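Local coordinates for ABC transporter, periplasmic substrate-binding protein (Vibrio cholerae O1 biovar eltor, PDB 1TWY) that probably binds phosphate in the periplasm and delivers it to an ABC-type membrane transporter, acting as its substrate receptor, at residues A[37-42]-A[80-84]; A[69-73]-A[89-95]; A[108-113]-A[194-198]; A[155-159]-A[202-206]. One frame throughout, in Å; residues are numbered along the deposited sequence.

Interaction 1: A[37-42]-A[80-84]; sequences SVARIM and AMTSR. With PO4 (phosphate ion), chain I.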
loop_
_atom_site.group_PDB
_atom_site.type_symbol
_atom_site.label_atom_id
_atom_site.label_comp_id
_atom_site.label_asym_id
_atom_site.label_seq_id
_atom_site.Cartn_x
_atom_site.Cartn_y
_atom_site.Cartn_z
ATOM N N SER A 37 -6.061 -3.038 -3.153
ATOM C CA SER A 37 -5.743 -1.909 -2.208
ATOM C C SER A 37 -6.580 -0.650 -2.598
ATOM O O SER A 37 -7.305 -0.060 -1.780
ATOM C CB SER A 37 -4.252 -1.647 -2.152
ATOM O OG SER A 37 -3.474 -2.918 -1.977
ATOM N N VAL A 38 -6.514 -0.266 -3.854
ATOM C CA VAL A 38 -7.250 0.899 -4.367
ATOM C C VAL A 38 -8.697 0.626 -4.381
ATOM O O VAL A 38 -9.542 1.520 -4.190
ATOM C CB VAL A 38 -6.779 1.287 -5.723
ATOM C CG1 VAL A 38 -7.459 2.629 -6.139
ATOM C CG2 VAL A 38 -5.355 1.506 -5.692
ATOM N N ALA A 39 -9.156 -0.604 -4.552
ATOM C CA ALA A 39 -10.573 -0.883 -4.696
ATOM C C ALA A 39 -11.357 -0.547 -3.380
ATOM O O ALA A 39 -12.501 -0.269 -3.449
ATOM C CB ALA A 39 -10.815 -2.333 -5.032
ATOM N N ARG A 40 -10.726 -0.648 -2.251
ATOM C CA ARG A 40 -11.338 -0.328 -0.907
ATOM C C ARG A 40 -11.880 1.135 -0.986
ATOM O O ARG A 40 -13.067 1.396 -0.853
ATOM C CB ARG A 40 -10.260 -0.467 0.187
ATOM C CG ARG A 40 -9.728 -1.941 0.333
ATOM C CD ARG A 40 -9.011 -2.221 1.677
ATOM N NE ARG A 40 -9.877 -1.798 2.775
ATOM C CZ ARG A 40 -9.535 -0.958 3.746
ATOM N NH1 ARG A 40 -8.319 -0.403 3.792
ATOM N NH2 ARG A 40 -10.427 -0.664 4.681
ATOM N N ILE A 41 -11.080 2.063 -1.462
ATOM C CA ILE A 41 -11.581 3.457 -1.565
ATOM C C ILE A 41 -12.374 3.675 -2.831
ATOM O O ILE A 41 -13.342 4.397 -2.835
ATOM C CB ILE A 41 -10.441 4.463 -1.368
ATOM C CG1 ILE A 41 -10.931 5.907 -1.225
ATOM C CG2 ILE A 41 -9.378 4.425 -2.525
ATOM C CD1 ILE A 41 -11.941 6.150 0.023
HETATM N N MSE A 42 -12.047 2.923 -3.907
HETATM C CA MSE A 42 -12.803 3.127 -5.143
HETATM C C MSE A 42 -14.247 2.721 -5.030
HETATM O O MSE A 42 -15.123 3.319 -5.636
HETATM C CB MSE A 42 -12.138 2.473 -6.395
HETATM C CG MSE A 42 -12.714 2.714 -7.698
HETATM SE SE MSE A 42 -12.494 4.658 -8.122
HETATM C CE MSE A 42 -10.575 4.841 -8.022
ATOM N N ALA A 80 -7.583 1.468 -15.229
ATOM C CA ALA A 80 -6.978 0.529 -14.309
ATOM C C ALA A 80 -6.601 1.305 -13.022
ATOM O O ALA A 80 -6.373 2.511 -12.996
ATOM C CB ALA A 80 -5.815 -0.163 -14.888
HETATM N N MSE A 81 -6.425 0.546 -11.929
HETATM C CA MSE A 81 -5.966 1.130 -10.727
HETATM C C MSE A 81 -4.791 0.227 -10.216
HETATM O O MSE A 81 -4.863 -1.000 -10.334
HETATM C CB MSE A 81 -7.113 1.292 -9.700
HETATM C CG MSE A 81 -7.752 0.104 -9.341
HETATM SE SE MSE A 81 -9.554 0.547 -8.435
HETATM C CE MSE A 81 -9.994 -1.275 -8.882
ATOM N N THR A 82 -3.732 0.841 -9.746
ATOM C CA THR A 82 -2.586 0.110 -9.213
ATOM C C THR A 82 -2.219 0.683 -7.876
ATOM O O THR A 82 -2.490 1.790 -7.565
ATOM C CB THR A 82 -1.320 0.137 -10.108
ATOM O OG1 THR A 82 -0.707 1.448 -10.127
ATOM C CG2 THR A 82 -1.619 -0.282 -11.538
ATOM N N SER A 83 -1.543 -0.131 -7.056
ATOM C CA SER A 83 -0.911 0.305 -5.846
ATOM C C SER A 83 0.614 0.334 -5.863
ATOM O O SER A 83 1.308 0.205 -4.818
ATOM C CB SER A 83 -1.472 -0.553 -4.733
ATOM O OG SER A 83 -1.162 -1.938 -5.052
ATOM N N ARG A 84 1.176 0.484 -7.039
ATOM C CA ARG A 84 2.609 0.530 -7.304
ATOM C C ARG A 84 2.840 1.258 -8.570
ATOM O O ARG A 84 1.923 1.400 -9.388
ATOM C CB ARG A 84 3.216 -0.844 -7.457
ATOM C CG ARG A 84 2.580 -1.632 -8.564
ATOM C CD ARG A 84 3.288 -2.950 -8.791
ATOM N NE ARG A 84 2.684 -3.810 -9.811
ATOM C CZ ARG A 84 2.896 -3.684 -11.121
ATOM N NH1 ARG A 84 3.570 -2.664 -11.587
ATOM N NH2 ARG A 84 2.330 -4.543 -11.985
HETATM P P PO4 I . -2.913 -5.020 -5.097
HETATM O O1 PO4 I . -3.174 -3.656 -4.437
HETATM O O2 PO4 I . -1.918 -5.857 -4.111
HETATM O O3 PO4 I . -4.232 -5.853 -5.303
HETATM O O4 PO4 I . -2.149 -4.983 -6.404
#
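This is a buried helix-on-strand contact beside the ligand site of a periplasmic binding protein lobe, an alpha/beta sandwich. Helix 36-52 links the parallel strands 29-34 and 57-62 in a beta-alpha-beta crossover and lies over the sheet, in which strand 79-82 flanks 29-34 on its other side. The short axes of 37-42 and 80-82 approach to 8.1 Å at 118°. Deep in the contact the packing is apolar. Met81, a selenomethionine, points its long flexible side chain toward the helix, its SE 3.7 Å from Val38 CG1 and 3.8 Å from Met42 CB, while the small Ala39 offers its CB to Met81 CE at 4.1 Å. Branched Val38 also sets CG2 3.4 Å from the carbonyl O of Thr82. Val60 and Ile241 of adjoining strands extend this core. Toward the helix N terminus serines replace the hydrocarbons, since their hydroxyls can bind an anion. The phosphate, also bonded by Ser35, Thr36 and Ser65, probably marks the substrate site. Three donors converge on its O1: Ser37 N at 3.2 Å, Ser37 OG at 2.6 Å and Ser83 OG at 2.7 Å.

Interaction 2: A[69-73]-A[89-95]; sequences ISLLK and SEAQNTL
Residues 69-73 form the last turn of helix 65-73, with Lys73 N bonded to Ile69 O at 3.0 Å. Residues 89-95 run alongside as an irregular chain. Ser89 and Glu90 have phi/psi of -69/-21° and -89/-25°, Ala91 (-62/134°) and Gln92 (-134/143°) are extended, and Gln92 to Leu95 make a type I turn closed by Leu95 N to Gln92 O at 3.2 Å. The nearest CA pairs are Ile69 with Glu90 at 7.9 Å and Lys73 with Leu95 at 9.0 Å. Lys73 bridges the gap: chi1 is m and chi2 to chi4 are t, so the chain is fully stretched and NZ reaches Glu90 O in a 2.8 Å hydrogen bond. On the way its CE passes 3.6 Å from Gln92 CD and 4.3 Å from Leu95 CD2, the long methylene chain serving as apolar cover. Leu72 (t, p) meets Leu95 (t, p), CD2 to CD1 3.8 Å. Ile69 (m, t) brings CD1 to 3.7 Å from CD of Glu90 (m, t), whose OE1 forms a salt bridge with Arg84; OE1 of Gln92 (m, t) bonds Tyr244 OH. A connecting loop thus packs against a helix end in one lobe of the binding-protein fold, a lysine satisfying a loop carbonyl. The loop joins strands 79-82 and 96-109, while Ile69 and Leu72 also rest on strands 79-82 and 236-243.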
loop_
_atom_site.group_PDB
_atom_site.type_symbol
_atom_site.label_atom_id
_atom_site.label_comp_id
_atom_site.label_asym_id
_atom_site.label_seq_id
_atom_site.Cartn_x
_atom_site.Cartn_y
_atom_site.Cartn_z
ATOM N N ILE A 69 -3.776 -3.732 -15.149
ATOM C CA ILE A 69 -3.004 -3.203 -16.277
ATOM C C ILE A 69 -3.336 -4.038 -17.512
ATOM O O ILE A 69 -3.604 -3.476 -18.564
ATOM C CB ILE A 69 -1.546 -3.231 -15.973
ATOM C CG1 ILE A 69 -1.189 -2.219 -14.841
ATOM C CG2 ILE A 69 -0.754 -2.975 -17.221
ATOM C CD1 ILE A 69 0.112 -2.437 -14.172
ATOM N N SER A 70 -3.300 -5.357 -17.391
ATOM C CA SER A 70 -3.567 -6.220 -18.547
ATOM C C SER A 70 -4.955 -6.030 -19.113
ATOM O O SER A 70 -5.127 -5.955 -20.338
ATOM C CB SER A 70 -3.409 -7.671 -18.128
ATOM O OG SER A 70 -3.671 -8.535 -19.258
ATOM N N LEU A 71 -5.962 -5.964 -18.241
ATOM C CA LEU A 71 -7.319 -5.752 -18.663
ATOM C C LEU A 71 -7.530 -4.439 -19.401
ATOM O O LEU A 71 -8.321 -4.346 -20.309
ATOM C CB LEU A 71 -8.285 -5.921 -17.480
ATOM C CG LEU A 71 -8.426 -7.337 -16.893
ATOM C CD1 LEU A 71 -9.168 -7.273 -15.480
ATOM C CD2 LEU A 71 -9.205 -8.158 -17.778
ATOM N N LEU A 72 -6.894 -3.390 -18.923
ATOM C CA LEU A 72 -6.940 -2.088 -19.616
ATOM C C LEU A 72 -6.245 -2.156 -20.973
ATOM O O LEU A 72 -6.810 -1.614 -21.949
ATOM C CB LEU A 72 -6.287 -1.002 -18.771
ATOM C CG LEU A 72 -6.270 0.387 -19.369
ATOM C CD1 LEU A 72 -7.589 0.981 -19.544
ATOM C CD2 LEU A 72 -5.358 1.301 -18.493
ATOM N N LYS A 73 -5.098 -2.849 -21.033
ATOM C CA LYS A 73 -4.317 -2.935 -22.315
ATOM C C LYS A 73 -5.046 -3.808 -23.321
ATOM O O LYS A 73 -4.972 -3.534 -24.544
ATOM C CB LYS A 73 -2.916 -3.372 -22.126
ATOM C CG LYS A 73 -1.992 -2.331 -21.529
ATOM C CD LYS A 73 -0.591 -2.854 -21.432
ATOM C CE LYS A 73 0.300 -1.844 -20.730
ATOM N NZ LYS A 73 1.735 -2.262 -20.845
ATOM N N SER A 89 8.600 -1.926 -18.714
ATOM C CA SER A 89 7.874 -2.750 -19.703
ATOM C C SER A 89 6.372 -2.494 -19.756
ATOM O O SER A 89 5.691 -2.821 -20.751
ATOM C CB SER A 89 8.201 -4.263 -19.470
ATOM O OG SER A 89 7.038 -5.076 -19.317
ATOM N N GLU A 90 5.827 -1.929 -18.672
ATOM C CA GLU A 90 4.377 -1.702 -18.585
ATOM C C GLU A 90 4.009 -0.342 -19.158
ATOM O O GLU A 90 2.871 -0.107 -19.559
ATOM C CB GLU A 90 3.925 -1.744 -17.107
ATOM C CG GLU A 90 3.574 -3.152 -16.610
ATOM C CD GLU A 90 3.626 -3.341 -15.085
ATOM O OE1 GLU A 90 3.958 -2.379 -14.342
ATOM O OE2 GLU A 90 3.382 -4.469 -14.659
ATOM N N ALA A 91 4.976 0.559 -19.142
ATOM C CA ALA A 91 4.819 1.909 -19.617
ATOM C C ALA A 91 4.489 1.859 -21.068
ATOM O O ALA A 91 4.938 0.965 -21.783
ATOM C CB ALA A 91 6.093 2.712 -19.397
ATOM N N GLN A 92 3.511 2.627 -21.449
ATOM C CA GLN A 92 3.095 2.750 -22.870
ATOM C C GLN A 92 2.927 4.209 -23.177
ATOM O O GLN A 92 2.498 5.010 -22.359
ATOM C CB GLN A 92 1.751 2.090 -23.156
ATOM C CG GLN A 92 1.684 0.640 -23.225
ATOM C CD GLN A 92 0.264 0.230 -23.687
ATOM O OE1 GLN A 92 -0.758 0.922 -23.401
ATOM N NE2 GLN A 92 0.196 -0.894 -24.391
ATOM N N ASN A 93 3.310 4.596 -24.381
ATOM C CA ASN A 93 3.426 6.023 -24.637
ATOM C C ASN A 93 2.078 6.790 -24.502
ATOM O O ASN A 93 2.053 7.951 -24.071
ATOM C CB ASN A 93 4.085 6.260 -26.022
ATOM C CG ASN A 93 5.648 6.185 -25.984
ATOM O OD1 ASN A 93 6.315 6.103 -27.047
ATOM N ND2 ASN A 93 6.229 6.248 -24.772
ATOM N N THR A 94 0.968 6.134 -24.845
ATOM C CA THR A 94 -0.373 6.765 -24.820
ATOM C C THR A 94 -1.201 6.469 -23.529
ATOM O O THR A 94 -2.349 6.858 -23.454
ATOM C CB THR A 94 -1.224 6.326 -25.972
ATOM O OG1 THR A 94 -1.424 4.900 -25.981
ATOM C CG2 THR A 94 -0.561 6.731 -27.360
ATOM N N LEU A 95 -0.613 5.673 -22.667
ATOM C CA LEU A 95 -1.163 5.412 -21.352
ATOM C C LEU A 95 -0.941 6.631 -20.544
ATOM O O LEU A 95 0.165 7.122 -20.499
ATOM C CB LEU A 95 -0.396 4.255 -20.744
ATOM C CG LEU A 95 -1.070 3.570 -19.564
ATOM C CD1 LEU A 95 -2.543 3.427 -19.767
ATOM C CD2 LEU A 95 -0.407 2.205 -19.389
#

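Interaction 3: A[108-113]-A[194-198]; sequences VVNQAN and VNHNT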
loop_
_atom_site.group_PDB
_atom_site.type_symbol
_atom_site.label_atom_id
_atom_site.label_comp_id
_atom_site.label_asym_id
_atom_site.label_seq_id
_atom_site.Cartn_x
_atom_site.Cartn_y
_atom_site.Cartn_z
ATOM N N VAL A 108 5.853 -1.000 13.586
ATOM C CA VAL A 108 5.365 -0.962 14.915
ATOM C C VAL A 108 6.135 -1.907 15.823
ATOM O O VAL A 108 6.444 -3.018 15.398
ATOM C CB VAL A 108 3.862 -1.165 14.981
ATOM C CG1 VAL A 108 3.158 0.047 14.322
ATOM C CG2 VAL A 108 3.379 -2.417 14.361
ATOM N N VAL A 109 6.436 -1.462 17.038
ATOM C CA VAL A 109 7.027 -2.265 18.074
ATOM C C VAL A 109 6.245 -2.182 19.366
ATOM O O VAL A 109 5.362 -1.306 19.495
ATOM C CB VAL A 109 8.511 -1.826 18.361
ATOM C CG1 VAL A 109 9.336 -2.004 17.033
ATOM C CG2 VAL A 109 8.673 -0.365 18.857
ATOM N N ASN A 110 6.582 -3.036 20.297
ATOM C CA ASN A 110 5.899 -3.026 21.618
ATOM C C ASN A 110 6.311 -1.745 22.366
ATOM O O ASN A 110 7.449 -1.230 22.247
ATOM C CB ASN A 110 6.350 -4.234 22.422
ATOM C CG ASN A 110 5.613 -4.360 23.711
ATOM O OD1 ASN A 110 5.999 -3.712 24.723
ATOM N ND2 ASN A 110 4.618 -5.219 23.747
ATOM N N GLN A 111 5.310 -1.131 23.054
ATOM C CA GLN A 111 5.583 0.074 23.837
ATOM C C GLN A 111 6.876 0.048 24.697
ATOM O O GLN A 111 7.439 1.104 24.888
ATOM C CB GLN A 111 4.458 0.383 24.804
ATOM C CG GLN A 111 4.419 1.822 25.286
ATOM C CD GLN A 111 4.419 2.856 24.122
ATOM O OE1 GLN A 111 3.480 2.923 23.361
ATOM N NE2 GLN A 111 5.488 3.613 24.020
ATOM N N ALA A 112 7.232 -1.098 25.220
ATOM C CA ALA A 112 8.393 -1.249 26.056
ATOM C C ALA A 112 9.694 -1.181 25.288
ATOM O O ALA A 112 10.767 -0.911 25.858
ATOM C CB ALA A 112 8.308 -2.481 26.849
ATOM N N ASN A 113 9.641 -1.450 24.004
ATOM C CA ASN A 113 10.881 -1.459 23.217
ATOM C C ASN A 113 11.521 -0.066 23.119
ATOM O O ASN A 113 10.946 0.889 22.685
ATOM C CB ASN A 113 10.556 -2.073 21.888
ATOM C CG ASN A 113 11.761 -2.390 21.052
ATOM O OD1 ASN A 113 12.815 -1.723 21.159
ATOM N ND2 ASN A 113 11.564 -3.335 20.103
ATOM N N VAL A 194 1.771 -7.482 18.548
ATOM C CA VAL A 194 2.831 -6.583 18.950
ATOM C C VAL A 194 2.630 -6.129 20.391
ATOM O O VAL A 194 3.527 -6.026 21.182
ATOM C CB VAL A 194 3.084 -5.463 17.920
ATOM C CG1 VAL A 194 4.021 -4.406 18.389
ATOM C CG2 VAL A 194 3.616 -6.008 16.637
ATOM N N ASN A 195 1.385 -5.675 20.710
ATOM C CA ASN A 195 1.002 -5.214 22.050
ATOM C C ASN A 195 1.274 -6.156 23.191
ATOM O O ASN A 195 1.604 -5.793 24.254
ATOM C CB ASN A 195 -0.493 -4.816 22.023
ATOM C CG ASN A 195 -0.985 -4.465 23.374
ATOM O OD1 ASN A 195 -1.412 -5.310 24.090
ATOM N ND2 ASN A 195 -0.907 -3.182 23.741
ATOM N N HIS A 196 1.257 -7.423 22.862
ATOM C CA HIS A 196 1.432 -8.499 23.840
ATOM C C HIS A 196 2.788 -9.198 23.851
ATOM O O HIS A 196 2.979 -10.077 24.693
ATOM C CB HIS A 196 0.350 -9.538 23.643
ATOM C CG HIS A 196 -0.935 -9.196 24.267
ATOM N ND1 HIS A 196 -2.127 -9.545 23.715
ATOM C CD2 HIS A 196 -1.239 -8.555 25.416
ATOM C CE1 HIS A 196 -3.118 -9.150 24.497
ATOM N NE2 HIS A 196 -2.610 -8.580 25.541
ATOM N N ASN A 197 3.704 -8.738 22.988
ATOM C CA ASN A 197 5.028 -9.348 22.867
ATOM C C ASN A 197 6.068 -8.312 22.729
ATOM O O ASN A 197 6.275 -7.760 21.660
ATOM C CB ASN A 197 5.023 -10.405 21.725
ATOM C CG ASN A 197 4.070 -11.485 21.941
ATOM O OD1 ASN A 197 4.419 -12.457 22.657
ATOM N ND2 ASN A 197 2.846 -11.365 21.380
ATOM N N THR A 198 6.810 -8.076 23.800
ATOM C CA THR A 198 7.931 -7.126 23.865
ATOM C C THR A 198 8.965 -7.295 22.721
ATOM O O THR A 198 9.564 -6.348 22.291
ATOM C CB THR A 198 8.686 -7.206 25.207
ATOM O OG1 THR A 198 9.058 -8.521 25.513
ATOM C CG2 THR A 198 7.772 -6.806 26.388
HETATM O O HOH W 1 8.997 -4.722 20.227
#
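Asn110, the head of an Asx turn, ties the loop after strand 96-109 to the C-terminal part of helix 187-196 through its ND2. Its OD1 accepts from Ala112 N at 2.9 Å, and the same amide group gives ND2 to Val194 O at 2.9 Å. Asparagine suits the place because one short side chain offers an acceptor to its own turn and a donor to a carbonyl of the helix's final turn. The Asx turn sits within a type I beta turn, Asn113 N bonding Asn110 O at 2.8 Å. In the alpha/beta sandwich of this lobe the helix packs on the sheet, and apolar Val194 suits the buried side: its CG1 lies 3.3 Å from the backbone C of Val109, and its CG2 4.3 Å from Val108 CG2. Beyond the helix, Thr198 CA comes within 3.6 Å of Asn110 CB, while its OG1 bonds Gln142. A water completes the junction, accepting from Asn110 N and Asn113 ND2, both at 2.9 Å, and donating to Thr198 O at 2.7 Å.

Interaction 4: A[155-159]-A[202-206]; sequences TRYSF and GFISI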
loop_
_atom_site.group_PDB
_atom_site.type_symbol
_atom_site.label_atom_id
_atom_site.label_comp_id
_atom_site.label_asym_id
_atom_site.label_seq_id
_atom_site.Cartn_x
_atom_site.Cartn_y
_atom_site.Cartn_z
ATOM N N THR A 155 -0.759 -5.358 1.642
ATOM C CA THR A 155 0.098 -4.613 2.491
ATOM C C THR A 155 1.480 -5.289 2.558
ATOM O O THR A 155 2.502 -4.620 2.453
ATOM C CB THR A 155 -0.555 -4.598 3.850
ATOM O OG1 THR A 155 -1.755 -3.804 3.723
ATOM C CG2 THR A 155 0.279 -3.883 4.820
ATOM N N ARG A 156 1.418 -6.582 2.658
ATOM C CA ARG A 156 2.707 -7.408 2.652
ATOM C C ARG A 156 3.455 -7.209 1.346
ATOM O O ARG A 156 4.708 -7.023 1.370
ATOM C CB ARG A 156 2.474 -8.825 2.891
ATOM C CG ARG A 156 3.768 -9.599 2.975
ATOM C CD ARG A 156 3.480 -11.033 3.181
ATOM N NE ARG A 156 4.638 -11.851 3.058
ATOM C CZ ARG A 156 4.731 -13.146 3.424
ATOM N NH1 ARG A 156 3.773 -13.856 4.081
ATOM N NH2 ARG A 156 5.902 -13.733 3.175
ATOM N N TYR A 157 2.748 -7.244 0.214
ATOM C CA TYR A 157 3.407 -7.134 -1.070
ATOM C C TYR A 157 4.105 -5.779 -1.170
ATOM O O TYR A 157 5.250 -5.695 -1.595
ATOM C CB TYR A 157 2.342 -7.315 -2.185
ATOM C CG TYR A 157 2.975 -7.150 -3.505
ATOM C CD1 TYR A 157 3.166 -5.852 -4.008
ATOM C CD2 TYR A 157 3.418 -8.240 -4.231
ATOM C CE1 TYR A 157 3.800 -5.661 -5.192
ATOM C CE2 TYR A 157 4.048 -8.036 -5.475
ATOM C CZ TYR A 157 4.236 -6.733 -5.911
ATOM O OH TYR A 157 4.826 -6.430 -7.115
ATOM N N SER A 158 3.429 -4.702 -0.802
ATOM C CA SER A 158 4.013 -3.346 -0.833
ATOM C C SER A 158 5.136 -3.236 0.159
ATOM O O SER A 158 6.098 -2.672 -0.171
ATOM C CB SER A 158 2.932 -2.372 -0.544
ATOM O OG SER A 158 1.931 -2.434 -1.551
ATOM N N PHE A 159 5.029 -3.802 1.339
ATOM C CA PHE A 159 6.145 -3.688 2.328
ATOM C C PHE A 159 7.422 -4.373 1.736
ATOM O O PHE A 159 8.501 -3.819 1.773
ATOM C CB PHE A 159 5.754 -4.382 3.611
ATOM C CG PHE A 159 6.861 -4.538 4.629
ATOM C CD1 PHE A 159 7.220 -3.493 5.416
ATOM C CD2 PHE A 159 7.576 -5.773 4.769
ATOM C CE1 PHE A 159 8.326 -3.581 6.287
ATOM C CE2 PHE A 159 8.611 -5.864 5.741
ATOM C CZ PHE A 159 8.942 -4.724 6.446
ATOM N N GLY A 202 6.521 -5.454 13.615
ATOM C CA GLY A 202 5.639 -5.680 12.513
ATOM C C GLY A 202 5.354 -4.392 11.751
ATOM O O GLY A 202 5.998 -3.390 11.963
ATOM N N PHE A 203 4.447 -4.502 10.791
ATOM C CA PHE A 203 4.033 -3.355 9.899
ATOM C C PHE A 203 2.511 -3.368 9.820
ATOM O O PHE A 203 1.857 -4.430 9.811
ATOM C CB PHE A 203 4.692 -3.369 8.551
ATOM C CG PHE A 203 4.498 -4.590 7.765
ATOM C CD1 PHE A 203 5.348 -5.679 7.919
ATOM C CD2 PHE A 203 3.411 -4.725 6.918
ATOM C CE1 PHE A 203 5.135 -6.863 7.268
ATOM C CE2 PHE A 203 3.202 -5.959 6.255
ATOM C CZ PHE A 203 4.110 -7.007 6.423
ATOM N N ILE A 204 1.936 -2.197 9.710
ATOM C CA ILE A 204 0.479 -1.989 9.588
ATOM C C ILE A 204 0.255 -0.761 8.721
ATOM O O ILE A 204 1.114 0.104 8.534
ATOM C CB ILE A 204 -0.183 -1.720 10.925
ATOM C CG1 ILE A 204 0.381 -0.476 11.695
ATOM C CG2 ILE A 204 -0.169 -2.962 11.882
ATOM C CD1 ILE A 204 -0.427 -0.271 13.041
ATOM N N SER A 205 -0.919 -0.691 8.122
ATOM C CA SER A 205 -1.339 0.538 7.452
ATOM C C SER A 205 -1.266 1.737 8.423
ATOM O O SER A 205 -1.614 1.647 9.593
ATOM C CB SER A 205 -2.798 0.421 6.994
ATOM O OG SER A 205 -3.134 -0.879 6.466
ATOM N N ILE A 206 -0.761 2.887 7.934
ATOM C CA ILE A 206 -0.475 3.982 8.799
ATOM C C ILE A 206 -1.718 4.511 9.520
ATOM O O ILE A 206 -1.648 4.871 10.709
ATOM C CB ILE A 206 0.262 5.090 7.974
ATOM C CG1 ILE A 206 0.841 6.099 8.908
ATOM C CG2 ILE A 206 -0.735 5.747 6.913
ATOM C CD1 ILE A 206 1.900 6.897 8.238
#
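Gly202 begins the segment within strand 200-205, its backbone paired with Val108 of the antiparallel neighbour. Phe203 then points toward helix 154-163 and supplies most of this segment's share of the contact. Its ring forms an offset stack with Phe159, centroids 4.1 Å apart and planes at 7°, the closest atoms being Phe203 CE1 and Phe159 CD2 at 3.7 Å. Phe159 CB also makes a CH-pi contact, 4.0 Å from the Phe203 centroid. Compact, branched Thr155 sets its methyl CG2 at the Phe203 ring edge, near the ring plane and 3.9 Å from CE2. Arg156 CA is likewise 3.9 Å from Phe203 CE2, but its guanidinium leads away to Arg149 and Glu160. Ile204 turns to the other face of the sheet, where its apolar chain packs on helix 187-196. Ser205, nearest Thr155 across the gap, has its OG hydrogen-bonded to Asn187 ND2. With helices on both faces of one sheet, this is the three-layer alpha/beta sandwich typical of a periplasmic binding protein lobe.

Overall arrangement
Interactions 1 and 2 belong to one lobe and interactions 3 and 4 to the other, as in two-lobed binding proteins. Each pair touches: Arg84 NH1 of interaction 1 meets Glu90 OE1 of interaction 2 at 2.8 Å in a salt bridge, while Val108 N of interaction 3 lies 2.9 Å from Gly202 O of interaction 4, a probable hydrogen bond. Interactions 2 and 3 sit farthest apart, centres about 43 Å from each other. Between them interactions 1 and 4, centres about 15 Å apart, touch where Ser83 O lies 4.2 Å from Ser158 OG, and Arg237 bonds both Ser37, which binds the phosphate, and Ser158. The magnesium ion is a separate site, about 12 Å from the Phe159 side chain.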